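TagI restriction endonuclease (Thermocrispum agreste, PDB 6GHS) probably recognises 5-methylcytosine and 5-hydroxymethylcytosine in DNA through its SRA domain and cuts the DNA with its HNH nuclease domain. Local coordinates at residues A[41-46]-A[92-97]; A[3-8]-A[102-106]; A[49-55]-A[67-73]. All blocks are in the same frame, centred on the assembly; numbering follows the deposited sequence.

Contact 1: A[41-46]-A[92-97]; sequences TAKQGA and AGLVRS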
ATOM      1  N   THR A  41      -8.051  21.809  -4.066  1.00 40.83           N
ATOM      2  CA  THR A  41      -8.829  21.840  -5.306  1.00 42.28           C
ATOM      3  C   THR A  41      -9.052  20.405  -5.793  1.00 43.01           C
ATOM      4  O   THR A  41      -8.172  19.557  -5.673  1.00 43.10           O
ATOM      5  CB  THR A  41      -8.076  22.712  -6.343  1.00 42.75           C
ATOM      6  OG1 THR A  41      -8.351  24.081  -6.052  1.00 44.55           O
ATOM      7  CG2 THR A  41      -8.491  22.465  -7.787  1.00 44.62           C
ATOM      8  N   ALA A  42     -10.233  20.139  -6.337  1.00 44.30           N
ATOM      9  CA  ALA A  42     -10.589  18.795  -6.807  1.00 46.28           C
ATOM     10  C   ALA A  42      -9.624  18.230  -7.844  1.00 48.21           C
ATOM     11  O   ALA A  42      -9.362  17.031  -7.853  1.00 46.63           O
ATOM     12  CB  ALA A  42     -11.998  18.799  -7.378  1.00 47.08           C
ATOM     13  N   LYS A  43      -9.120  19.102  -8.716  1.00 54.74           N
ATOM     14  CA  LYS A  43      -8.225  18.718  -9.816  1.00 61.11           C
ATOM     15  C   LYS A  43      -6.848  18.335  -9.297  1.00 58.42           C
ATOM     16  O   LYS A  43      -6.362  17.250  -9.608  1.00 62.37           O
ATOM     17  CB  LYS A  43      -8.088  19.845 -10.863  1.00 71.18           C
ATOM     18  CG  LYS A  43      -9.293  20.024 -11.793  1.00 85.47           C
ATOM     19  CD  LYS A  43     -10.499  20.709 -11.129  1.00 97.76           C
ATOM     20  CE  LYS A  43     -11.717  20.775 -12.059  1.00104.50           C
ATOM     21  NZ  LYS A  43     -12.985  21.126 -11.348  1.00105.54           N
ATOM     22  N   GLN A  44      -6.255  19.196  -8.465  1.00 54.67           N
ATOM     23  CA  GLN A  44      -4.821  19.102  -8.115  1.00 50.12           C
ATOM     24  C   GLN A  44      -4.490  18.435  -6.777  1.00 44.90           C
ATOM     25  O   GLN A  44      -3.364  17.965  -6.607  1.00 44.20           O
ATOM     26  CB  GLN A  44      -4.100  20.462  -8.250  1.00 51.23           C
ATOM     27  CG  GLN A  44      -4.860  21.723  -7.826  1.00 52.32           C
ATOM     28  CD  GLN A  44      -4.050  23.008  -8.025  1.00 53.10           C
ATOM     29  OE1 GLN A  44      -4.258  23.991  -7.327  1.00 56.48           O
ATOM     30  NE2 GLN A  44      -3.129  22.999  -8.972  1.00 53.86           N
ATOM     31  N   GLY A  45      -5.458  18.360  -5.864  1.00 40.35           N
ATOM     32  CA  GLY A  45      -5.269  17.772  -4.534  1.00 38.83           C
ATOM     33  C   GLY A  45      -5.234  18.861  -3.483  1.00 37.89           C
ATOM     34  O   GLY A  45      -5.260  20.038  -3.814  1.00 39.99           O
ATOM     35  N   ALA A  46      -5.175  18.473  -2.215  1.00 37.27           N
ATOM     36  CA  ALA A  46      -5.088  19.425  -1.096  1.00 37.24           C
ATOM     37  C   ALA A  46      -3.694  19.387  -0.499  1.00 37.02           C
ATOM     38  O   ALA A  46      -3.218  18.323  -0.110  1.00 37.81           O
ATOM     39  CB  ALA A  46      -6.112  19.088  -0.024  1.00 37.60           C
ATOM     40  N   ALA A  92     -13.110  17.750  -1.997  1.00 26.79           N
ATOM     41  CA  ALA A  92     -12.703  16.923  -3.127  1.00 26.97           C
ATOM     42  C   ALA A  92     -11.203  16.784  -3.153  1.00 26.90           C
ATOM     43  O   ALA A  92     -10.695  15.686  -3.303  1.00 26.99           O
ATOM     44  CB  ALA A  92     -13.200  17.501  -4.439  1.00 26.79           C
ATOM     45  N   GLY A  93     -10.500  17.897  -2.968  1.00 27.79           N
ATOM     46  CA  GLY A  93      -9.040  17.912  -2.997  1.00 28.20           C
ATOM     47  C   GLY A  93      -8.447  16.986  -1.960  1.00 28.60           C
ATOM     48  O   GLY A  93      -7.459  16.297  -2.223  1.00 28.88           O
ATOM     49  N   LEU A  94      -9.066  16.956  -0.787  1.00 28.63           N
ATOM     50  CA  LEU A  94      -8.615  16.067   0.267  1.00 29.63           C
ATOM     51  C   LEU A  94      -8.762  14.580  -0.078  1.00 29.51           C
ATOM     52  O   LEU A  94      -7.943  13.776   0.350  1.00 30.89           O
ATOM     53  CB  LEU A  94      -9.341  16.362   1.579  1.00 30.02           C
ATOM     54  CG  LEU A  94      -8.651  17.319   2.537  1.00 29.44           C
ATOM     55  CD1 LEU A  94      -9.603  17.608   3.681  1.00 29.57           C
ATOM     56  CD2 LEU A  94      -7.351  16.729   3.064  1.00 29.22           C
ATOM     57  N   VAL A  95      -9.796  14.213  -0.822  1.00 28.90           N
ATOM     58  CA  VAL A  95      -9.950  12.820  -1.251  1.00 29.73           C
ATOM     59  C   VAL A  95      -8.916  12.506  -2.320  1.00 29.54           C
ATOM     60  O   VAL A  95      -8.334  11.426  -2.337  1.00 30.52           O
ATOM     61  CB  VAL A  95     -11.350  12.518  -1.828  1.00 30.68           C
ATOM     62  CG1 VAL A  95     -11.426  11.072  -2.315  1.00 30.25           C
ATOM     63  CG2 VAL A  95     -12.436  12.794  -0.789  1.00 31.53           C
ATOM     64  N   ARG A  96      -8.713  13.456  -3.221  1.00 29.02           N
ATOM     65  CA  ARG A  96      -7.736  13.317  -4.278  1.00 29.07           C
ATOM     66  C   ARG A  96      -6.331  13.216  -3.691  1.00 28.90           C
ATOM     67  O   ARG A  96      -5.492  12.555  -4.260  1.00 29.23           O
ATOM     68  CB  ARG A  96      -7.867  14.492  -5.250  1.00 29.89           C
ATOM     69  CG  ARG A  96      -6.894  14.543  -6.409  1.00 30.97           C
ATOM     70  CD  ARG A  96      -6.900  13.283  -7.251  1.00 32.62           C
ATOM     71  NE  ARG A  96      -8.180  12.996  -7.897  1.00 33.92           N
ATOM     72  CZ  ARG A  96      -8.469  11.844  -8.513  1.00 36.17           C
ATOM     73  NH1 ARG A  96      -7.577  10.847  -8.568  1.00 37.88           N
ATOM     74  NH2 ARG A  96      -9.665  11.670  -9.077  1.00 36.59           N
ATOM     75  N   SER A  97      -6.074  13.854  -2.554  1.00 29.11           N
ATOM     76  CA  SER A  97      -4.795  13.673  -1.858  1.00 29.77           C
ATOM     77  C   SER A  97      -4.641  12.256  -1.341  1.00 29.47           C
ATOM     78  O   SER A  97      -3.576  11.659  -1.472  1.00 30.05           O
ATOM     79  CB  SER A  97      -4.634  14.664  -0.698  1.00 30.64           C
ATOM     80  OG  SER A  97      -4.139  15.904  -1.167  1.00 31.47           O
TER
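In the SRA domain, helix 89-100 packs on the tight hairpin that joins strands 38-41 and 45-51. The hairpin has a three-residue loop, closed by Gly45 N to Thr41 O at 3.0 Å. The helix presents small residues to it. Gly93 packs against the base of the hairpin: its CA is 3.3 Å from Thr41 O, and a CB there would clash with Thr41 N. Gly45 answers with a CA-H...O contact, its CA being 3.5 Å from Gly93 O. Gly45 has a positive phi of 107°, where a CB would also hit the preceding carbonyl. Two methyls meet beside this glycine pair, Ala42 CB and Ala92 CB, 3.4 Å apart. Leu94 starts out pointing away, with chi1 between wells at -94°, yet its CG ends 4.0 Å from Ala46 CB. The Leu94 side chain also touches Val130 and Phe149 of the sheet. Arg96 has a t chi1, then p for chi2 and chi3. Its aliphatic CG passes 3.8 Å from Ala42 O. The guanidinium goes elsewhere: NH1 forms a salt bridge with Glu100, and NH2 bonds Pro223 O in the HNH region. This arginine therefore ties the SRA helix to the nuclease part of the chain. One helix turn is also pinned to the strand start, where Ser97, in the m rotamer, donates from OG to Ala46 O at 2.8 Å.

Contact 2: A[3-8]-A[102-106]; sequences YKRTFG and LPVRV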
ATOM      1  N   TYR A   3       0.051  32.637  -4.914  1.00 73.77           N
ATOM      2  CA  TYR A   3       0.222  31.325  -4.279  1.00 66.17           C
ATOM      3  C   TYR A   3       0.416  30.218  -5.319  1.00 62.54           C
ATOM      4  O   TYR A   3      -0.299  30.160  -6.315  1.00 55.70           O
ATOM      5  CB  TYR A   3      -0.989  30.988  -3.417  1.00 63.49           C
ATOM      6  CG  TYR A   3      -0.841  29.713  -2.627  1.00 60.20           C
ATOM      7  CD1 TYR A   3      -0.038  29.677  -1.499  1.00 59.69           C
ATOM      8  CD2 TYR A   3      -1.510  28.542  -2.999  1.00 57.65           C
ATOM      9  CE1 TYR A   3       0.111  28.510  -0.762  1.00 60.50           C
ATOM     10  CE2 TYR A   3      -1.368  27.366  -2.261  1.00 57.28           C
ATOM     11  CZ  TYR A   3      -0.559  27.359  -1.135  1.00 57.64           C
ATOM     12  OH  TYR A   3      -0.386  26.233  -0.367  1.00 51.74           O
ATOM     13  N   LYS A   4       1.389  29.351  -5.054  1.00 64.44           N
ATOM     14  CA  LYS A   4       1.692  28.171  -5.865  1.00 66.12           C
ATOM     15  C   LYS A   4       1.413  26.939  -4.972  1.00 59.34           C
ATOM     16  O   LYS A   4       2.031  26.782  -3.914  1.00 51.50           O
ATOM     17  CB  LYS A   4       3.159  28.253  -6.328  1.00 73.45           C
ATOM     18  CG  LYS A   4       3.785  27.009  -6.971  1.00 82.64           C
ATOM     19  CD  LYS A   4       3.451  26.823  -8.455  1.00 89.31           C
ATOM     20  CE  LYS A   4       4.508  25.978  -9.181  1.00 92.13           C
ATOM     21  NZ  LYS A   4       4.814  24.673  -8.516  1.00 92.26           N
ATOM     22  N   ARG A   5       0.466  26.091  -5.393  1.00 54.95           N
ATOM     23  CA  ARG A   5       0.062  24.919  -4.607  1.00 50.87           C
ATOM     24  C   ARG A   5       1.130  23.853  -4.685  1.00 46.71           C
ATOM     25  O   ARG A   5       1.484  23.391  -5.767  1.00 43.36           O
ATOM     26  CB  ARG A   5      -1.274  24.336  -5.081  1.00 51.09           C
ATOM     27  CG  ARG A   5      -1.915  23.450  -4.023  1.00 49.55           C
ATOM     28  CD  ARG A   5      -3.325  23.009  -4.364  1.00 48.51           C
ATOM     29  NE  ARG A   5      -4.218  24.143  -4.604  1.00 47.76           N
ATOM     30  CZ  ARG A   5      -4.725  24.942  -3.667  1.00 48.46           C
ATOM     31  NH1 ARG A   5      -4.437  24.768  -2.381  1.00 49.44           N
ATOM     32  NH2 ARG A   5      -5.533  25.942  -4.019  1.00 48.60           N
ATOM     33  N   THR A   6       1.637  23.463  -3.528  1.00 46.32           N
ATOM     34  CA  THR A   6       2.849  22.672  -3.485  1.00 47.67           C
ATOM     35  C   THR A   6       2.796  21.700  -2.333  1.00 45.29           C
ATOM     36  O   THR A   6       2.491  22.077  -1.207  1.00 41.59           O
ATOM     37  CB  THR A   6       4.089  23.589  -3.429  1.00 49.33           C
ATOM     38  OG1 THR A   6       4.278  24.173  -4.725  1.00 51.61           O
ATOM     39  CG2 THR A   6       5.361  22.823  -3.050  1.00 50.00           C
ATOM     40  N   PHE A   7       3.105  20.447  -2.645  1.00 44.27           N
ATOM     41  CA  PHE A   7       2.956  19.364  -1.714  1.00 44.89           C
ATOM     42  C   PHE A   7       4.301  19.053  -1.106  1.00 45.43           C
ATOM     43  O   PHE A   7       5.304  18.976  -1.812  1.00 44.18           O
ATOM     44  CB  PHE A   7       2.411  18.133  -2.431  1.00 46.09           C
ATOM     45  CG  PHE A   7       1.105  18.375  -3.124  1.00 45.03           C
ATOM     46  CD1 PHE A   7      -0.091  18.258  -2.430  1.00 43.61           C
ATOM     47  CD2 PHE A   7       1.075  18.745  -4.470  1.00 44.04           C
ATOM     48  CE1 PHE A   7      -1.294  18.494  -3.069  1.00 43.55           C
ATOM     49  CE2 PHE A   7      -0.127  18.983  -5.115  1.00 43.40           C
ATOM     50  CZ  PHE A   7      -1.311  18.854  -4.411  1.00 43.55           C
ATOM     51  N   GLY A   8       4.296  18.861   0.207  1.00 47.52           N
ATOM     52  CA  GLY A   8       5.486  18.532   0.964  1.00 50.11           C
ATOM     53  C   GLY A   8       5.888  19.709   1.818  1.00 54.31           C
ATOM     54  O   GLY A   8       5.117  20.659   1.997  1.00 54.49           O
ATOM     55  N   LEU A 102      -0.795  12.019  -1.637  1.00 33.44           N
ATOM     56  CA  LEU A 102      -0.110  13.300  -1.548  1.00 33.25           C
ATOM     57  C   LEU A 102      -0.143  13.715  -0.112  1.00 33.94           C
ATOM     58  O   LEU A 102      -1.211  13.704   0.478  1.00 35.29           O
ATOM     59  CB  LEU A 102      -0.811  14.360  -2.380  1.00 33.35           C
ATOM     60  CG  LEU A 102      -0.660  14.146  -3.888  1.00 34.47           C
ATOM     61  CD1 LEU A 102      -1.781  14.844  -4.647  1.00 35.58           C
ATOM     62  CD2 LEU A 102       0.691  14.629  -4.400  1.00 34.63           C
ATOM     63  N   PRO A 103       1.016  14.098   0.456  1.00 34.75           N
ATOM     64  CA  PRO A 103       1.072  14.496   1.860  1.00 34.73           C
ATOM     65  C   PRO A 103       0.458  15.867   2.071  1.00 36.09           C
ATOM     66  O   PRO A 103       0.486  16.699   1.164  1.00 36.07           O
ATOM     67  CB  PRO A 103       2.566  14.539   2.139  1.00 34.18           C
ATOM     68  CG  PRO A 103       3.160  14.939   0.836  1.00 33.68           C
ATOM     69  CD  PRO A 103       2.308  14.316  -0.220  1.00 33.78           C
ATOM     70  N   VAL A 104      -0.082  16.090   3.263  1.00 38.38           N
ATOM     71  CA  VAL A 104      -0.835  17.300   3.575  1.00 40.71           C
ATOM     72  C   VAL A 104      -0.189  17.995   4.761  1.00 41.84           C
ATOM     73  O   VAL A 104      -0.155  17.434   5.853  1.00 45.86           O
ATOM     74  CB  VAL A 104      -2.293  16.957   3.963  1.00 41.79           C
ATOM     75  CG1 VAL A 104      -3.044  18.201   4.435  1.00 42.66           C
ATOM     76  CG2 VAL A 104      -3.016  16.291   2.801  1.00 42.18           C
ATOM     77  N   ARG A 105       0.292  19.221   4.562  1.00 40.22           N
ATOM     78  CA  ARG A 105       0.774  20.036   5.682  1.00 39.52           C
ATOM     79  C   ARG A 105      -0.348  20.348   6.684  1.00 39.69           C
ATOM     80  O   ARG A 105      -1.286  21.085   6.366  1.00 41.23           O
ATOM     81  CB  ARG A 105       1.362  21.357   5.179  1.00 38.42           C
ATOM     82  CG  ARG A 105       2.646  21.231   4.379  1.00 37.70           C
ATOM     83  CD  ARG A 105       3.226  22.603   4.089  1.00 37.51           C
ATOM     84  NE  ARG A 105       2.315  23.404   3.272  1.00 36.20           N
ATOM     85  CZ  ARG A 105       2.165  23.280   1.959  1.00 35.74           C
ATOM     86  NH1 ARG A 105       2.877  22.391   1.272  1.00 36.25           N
ATOM     87  NH2 ARG A 105       1.292  24.055   1.322  1.00 36.42           N
ATOM     88  N   VAL A 106      -0.253  19.795   7.887  1.00 38.61           N
ATOM     89  CA  VAL A 106      -1.108  20.243   8.978  1.00 40.77           C
ATOM     90  C   VAL A 106      -0.470  21.453   9.662  1.00 43.63           C
ATOM     91  O   VAL A 106       0.686  21.397  10.081  1.00 45.24           O
ATOM     92  CB  VAL A 106      -1.367  19.127   9.997  1.00 40.53           C
ATOM     93  CG1 VAL A 106      -2.064  19.666  11.252  1.00 40.75           C
ATOM     94  CG2 VAL A 106      -2.197  18.036   9.340  1.00 40.36           C
TER
HETATM   95  O   HOH W   1       1.414  19.243   1.282  1.00 25.81           O
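The N-terminal loop 3-8 runs past the start of strand 104-109, an inner strand of the SRA sheet, and Arg105 holds it there. NH1 of Arg105 donates to two backbone carbonyls of the loop. One bond goes to Thr6 O, at 2.5 Å and nearly straight; the other goes from the same NH1 to Gly8 O at 2.9 Å. Both oxygens lie near the guanidinium plane, where the N-H groups point. NH2 turns to other partners, a salt bridge with Asp47 and a bond to Leu30 O. Tyr3 OH is 3.2 Å from Arg105 NH2 at a poor angle; its hydroxyl is bonded to Asp47 instead. A water fills the gap between the two backbones. It accepts from Gly8 N at 3.1 Å, donates to Pro103 O at 2.7 Å, and takes a weak, long bond of 3.5 Å from Arg105 N. The apolar part lies alongside. Leu102 CD2 sits over the face of the Phe7 ring, 4.1 Å from its centroid, in a CH-pi contact. Phe7 CB packs 4.4 Å from Pro103 CD. Gly8 has backbone angles at which a CB would strike the preceding carbonyl. The chemistry implies a loop held partly through its main chain: one buried arginine donates to two of its carbonyls, and Asp47, which also pairs with Arg5, offers that arginine a counter-charge.

Contact 3: A[49-55]-A[67-73]; sequences IVLNGGY and YTGHGGQ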
ATOM      1  N   ILE A  49      -4.075  21.786   5.502  1.00 33.64           N
ATOM      2  CA  ILE A  49      -5.244  22.078   6.311  1.00 34.81           C
ATOM      3  C   ILE A  49      -4.819  22.834   7.547  1.00 34.80           C
ATOM      4  O   ILE A  49      -3.710  22.652   8.033  1.00 34.44           O
ATOM      5  CB  ILE A  49      -6.033  20.812   6.717  1.00 37.24           C
ATOM      6  CG1 ILE A  49      -5.189  19.826   7.542  1.00 38.96           C
ATOM      7  CG2 ILE A  49      -6.572  20.115   5.474  1.00 38.16           C
ATOM      8  CD1 ILE A  49      -6.026  18.852   8.353  1.00 39.30           C
ATOM      9  N   VAL A  50      -5.721  23.676   8.039  1.00 36.54           N
ATOM     10  CA  VAL A  50      -5.550  24.417   9.279  1.00 37.48           C
ATOM     11  C   VAL A  50      -6.581  23.904  10.253  1.00 40.27           C
ATOM     12  O   VAL A  50      -7.764  23.856   9.920  1.00 39.33           O
ATOM     13  CB  VAL A  50      -5.774  25.914   9.054  1.00 36.85           C
ATOM     14  CG1 VAL A  50      -5.893  26.673  10.378  1.00 36.89           C
ATOM     15  CG2 VAL A  50      -4.654  26.469   8.185  1.00 36.71           C
ATOM     16  N   LEU A  51      -6.124  23.553  11.454  1.00 45.22           N
ATOM     17  CA  LEU A  51      -6.937  22.876  12.447  1.00 50.03           C
ATOM     18  C   LEU A  51      -7.052  23.739  13.696  1.00 52.85           C
ATOM     19  O   LEU A  51      -6.145  23.778  14.524  1.00 53.61           O
ATOM     20  CB  LEU A  51      -6.314  21.514  12.757  1.00 53.96           C
ATOM     21  CG  LEU A  51      -7.000  20.599  13.785  1.00 57.74           C
ATOM     22  CD1 LEU A  51      -8.530  20.550  13.667  1.00 59.78           C
ATOM     23  CD2 LEU A  51      -6.398  19.206  13.679  1.00 55.95           C
ATOM     24  N   ASN A  52      -8.189  24.421  13.812  1.00 60.10           N
ATOM     25  CA  ASN A  52      -8.443  25.421  14.839  1.00 65.40           C
ATOM     26  C   ASN A  52      -9.882  25.237  15.347  1.00 67.87           C
ATOM     27  O   ASN A  52     -10.684  26.174  15.312  1.00 69.03           O
ATOM     28  CB  ASN A  52      -8.233  26.811  14.204  1.00 71.48           C
ATOM     29  CG  ASN A  52      -8.098  27.936  15.228  1.00 79.42           C
ATOM     30  OD1 ASN A  52      -8.339  27.762  16.429  1.00 88.08           O
ATOM     31  ND2 ASN A  52      -7.709  29.112  14.743  1.00 79.64           N
ATOM     32  N   GLY A  53     -10.197  24.017  15.800  1.00 72.73           N
ATOM     33  CA  GLY A  53     -11.544  23.643  16.289  1.00 73.96           C
ATOM     34  C   GLY A  53     -12.723  24.166  15.466  1.00 76.51           C
ATOM     35  O   GLY A  53     -13.656  24.764  16.016  1.00 74.46           O
ATOM     36  N   GLY A  54     -12.670  23.943  14.151  1.00 77.09           N
ATOM     37  CA  GLY A  54     -13.680  24.436  13.204  1.00 69.50           C
ATOM     38  C   GLY A  54     -15.040  23.768  13.328  1.00 66.29           C
ATOM     39  O   GLY A  54     -16.059  24.430  13.139  1.00 67.30           O
ATOM     40  N   TYR A  55     -15.055  22.459  13.604  1.00 60.48           N
ATOM     41  CA  TYR A  55     -16.275  21.729  13.961  1.00 57.53           C
ATOM     42  C   TYR A  55     -16.044  20.979  15.269  1.00 59.17           C
ATOM     43  O   TYR A  55     -14.900  20.636  15.584  1.00 57.85           O
ATOM     44  CB  TYR A  55     -16.656  20.723  12.878  1.00 56.52           C
ATOM     45  CG  TYR A  55     -17.387  21.305  11.690  1.00 57.53           C
ATOM     46  CD1 TYR A  55     -16.702  22.028  10.712  1.00 59.27           C
ATOM     47  CD2 TYR A  55     -18.760  21.112  11.520  1.00 58.15           C
ATOM     48  CE1 TYR A  55     -17.363  22.561   9.610  1.00 58.03           C
ATOM     49  CE2 TYR A  55     -19.432  21.644  10.421  1.00 58.71           C
ATOM     50  CZ  TYR A  55     -18.727  22.368   9.469  1.00 57.86           C
ATOM     51  OH  TYR A  55     -19.368  22.899   8.376  1.00 55.55           O
ATOM     52  N   TYR A  67     -10.450  14.937  10.757  1.00 41.57           N
ATOM     53  CA  TYR A  67     -10.750  16.295  10.284  1.00 39.84           C
ATOM     54  C   TYR A  67     -12.105  16.331   9.605  1.00 39.26           C
ATOM     55  O   TYR A  67     -12.409  15.470   8.798  1.00 39.51           O
ATOM     56  CB  TYR A  67      -9.681  16.774   9.301  1.00 40.07           C
ATOM     57  CG  TYR A  67      -9.781  18.243   8.937  1.00 41.76           C
ATOM     58  CD1 TYR A  67      -9.586  19.234   9.900  1.00 42.94           C
ATOM     59  CD2 TYR A  67     -10.053  18.648   7.633  1.00 43.23           C
ATOM     60  CE1 TYR A  67      -9.671  20.583   9.582  1.00 43.15           C
ATOM     61  CE2 TYR A  67     -10.139  19.998   7.305  1.00 43.62           C
ATOM     62  CZ  TYR A  67      -9.946  20.961   8.283  1.00 43.71           C
ATOM     63  OH  TYR A  67     -10.030  22.299   7.978  1.00 43.69           O
ATOM     64  N   THR A  68     -12.904  17.343   9.932  1.00 41.38           N
ATOM     65  CA  THR A  68     -14.224  17.540   9.328  1.00 41.66           C
ATOM     66  C   THR A  68     -14.150  18.608   8.250  1.00 40.62           C
ATOM     67  O   THR A  68     -13.475  19.619   8.407  1.00 40.84           O
ATOM     68  CB  THR A  68     -15.268  17.938  10.382  1.00 42.81           C
ATOM     69  OG1 THR A  68     -15.116  17.100  11.535  1.00 44.31           O
ATOM     70  CG2 THR A  68     -16.690  17.781   9.829  1.00 43.21           C
ATOM     71  N   GLY A  69     -14.872  18.373   7.162  1.00 41.09           N
ATOM     72  CA  GLY A  69     -14.710  19.136   5.939  1.00 41.55           C
ATOM     73  C   GLY A  69     -15.429  20.459   5.909  1.00 40.73           C
ATOM     74  O   GLY A  69     -15.935  20.934   6.909  1.00 40.24           O
ATOM     75  N   HIS A  70     -15.463  21.038   4.721  1.00 42.83           N
ATOM     76  CA  HIS A  70     -16.020  22.347   4.492  1.00 47.15           C
ATOM     77  C   HIS A  70     -17.391  22.253   3.820  1.00 48.38           C
ATOM     78  O   HIS A  70     -17.657  21.313   3.073  1.00 49.35           O
ATOM     79  CB  HIS A  70     -15.062  23.153   3.612  1.00 50.61           C
ATOM     80  CG  HIS A  70     -15.487  24.568   3.428  1.00 53.70           C
ATOM     81  ND1 HIS A  70     -16.256  24.975   2.360  1.00 56.47           N
ATOM     82  CD2 HIS A  70     -15.309  25.661   4.206  1.00 56.68           C
ATOM     83  CE1 HIS A  70     -16.513  26.265   2.474  1.00 59.37           C
ATOM     84  NE2 HIS A  70     -15.951  26.706   3.587  1.00 59.88           N
ATOM     85  N   GLY A  71     -18.255  23.227   4.109  1.00 49.73           N
ATOM     86  CA  GLY A  71     -19.536  23.397   3.415  1.00 51.33           C
ATOM     87  C   GLY A  71     -20.769  23.395   4.305  1.00 51.91           C
ATOM     88  O   GLY A  71     -20.758  22.836   5.403  1.00 50.22           O
ATOM     89  N   GLY A  72     -21.831  24.039   3.814  1.00 52.80           N
ATOM     90  CA  GLY A  72     -23.148  23.998   4.440  1.00 54.10           C
ATOM     91  C   GLY A  72     -23.370  24.814   5.706  1.00 55.78           C
ATOM     92  O   GLY A  72     -24.259  24.484   6.497  1.00 55.92           O
ATOM     93  N   GLN A  73     -22.596  25.878   5.908  1.00 56.79           N
ATOM     94  CA  GLN A  73     -22.775  26.734   7.082  1.00 58.83           C
ATOM     95  C   GLN A  73     -23.505  28.001   6.713  1.00 63.52           C
ATOM     96  O   GLN A  73     -23.327  28.521   5.616  1.00 63.41           O
ATOM     97  CB  GLN A  73     -21.438  27.090   7.726  1.00 57.99           C
ATOM     98  CG  GLN A  73     -21.014  26.097   8.795  1.00 60.49           C
ATOM     99  CD  GLN A  73     -20.070  26.672   9.832  1.00 61.11           C
ATOM    100  OE1 GLN A  73     -19.611  27.810   9.722  1.00 58.92           O
ATOM    101  NE2 GLN A  73     -19.772  25.873  10.853  1.00 61.42           N
TER
HETATM  102  O   HOH W   2     -18.472  24.638   6.250  1.00 37.33           O
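Ile49 opens the contact from strand 45-51, with its side chain facing Tyr67 at the end of strand 64-68. Its CD1 lies over the Tyr67 ring, 3.9 Å from the centroid and close to the ring normal, a CH-pi contact. Val50 turns its side chain the other way, but its backbone stays near, with Val50 O 3.4 Å from Tyr67 OH. Leu51 then meets the ring at its edge, where CD1 is 4.1 Å from Tyr67 CD1. Ile49 and Leu51 thus pack on the face and the edge of one tyrosine. The chain then leaves the strand. Asn52 and Gly53 lead it round a bend, and the positive phi of Gly53 suits a glycine. After Gly54 the path returns to the second segment at Tyr55, which has the largest covered area of the contact. Tyr55 CB is 4.0 Å from Thr68 CB, and Thr68 CG2 lies over one face of the ring. Further out, Tyr55 CE1 is 3.5 Å from Gly69 O and Tyr55 OH is 3.6 Å from Gln73 CG. A water links the loops: it donates to Tyr55 OH at 2.9 Å and accepts from Gly71 N at 2.6 Å. The same hydroxyl bonds Gln80. The GGY and YTGxGG sequences, here with His70 at the variable position, are characteristic of SRA domains. In relatives such as UHRF1 the two matching tyrosines sandwich the flipped modified cytosine, so Tyr55 and Tyr67 probably line the equivalent base pocket here.

How the contacts relate
All three contacts lie in the SRA domain and reach one mixed sheet. Along the chain they are nested: contact 3 inside the loop closed by contact 1, and contact 1 inside that of contact 2. Strand 45-51 starts in contact 1 and ends in contact 3, and it pairs in parallel with strand 104-109 of contact 2. The centres of contacts 1 and 2 are about 11 Å apart, those of 1 and 3 about 15 Å, and those of 2 and 3 about 18 Å. Leu94 of the helix touches both Ile49 and Tyr67. The helix, the N-terminal loop and the probable base pocket are therefore joined through one strand.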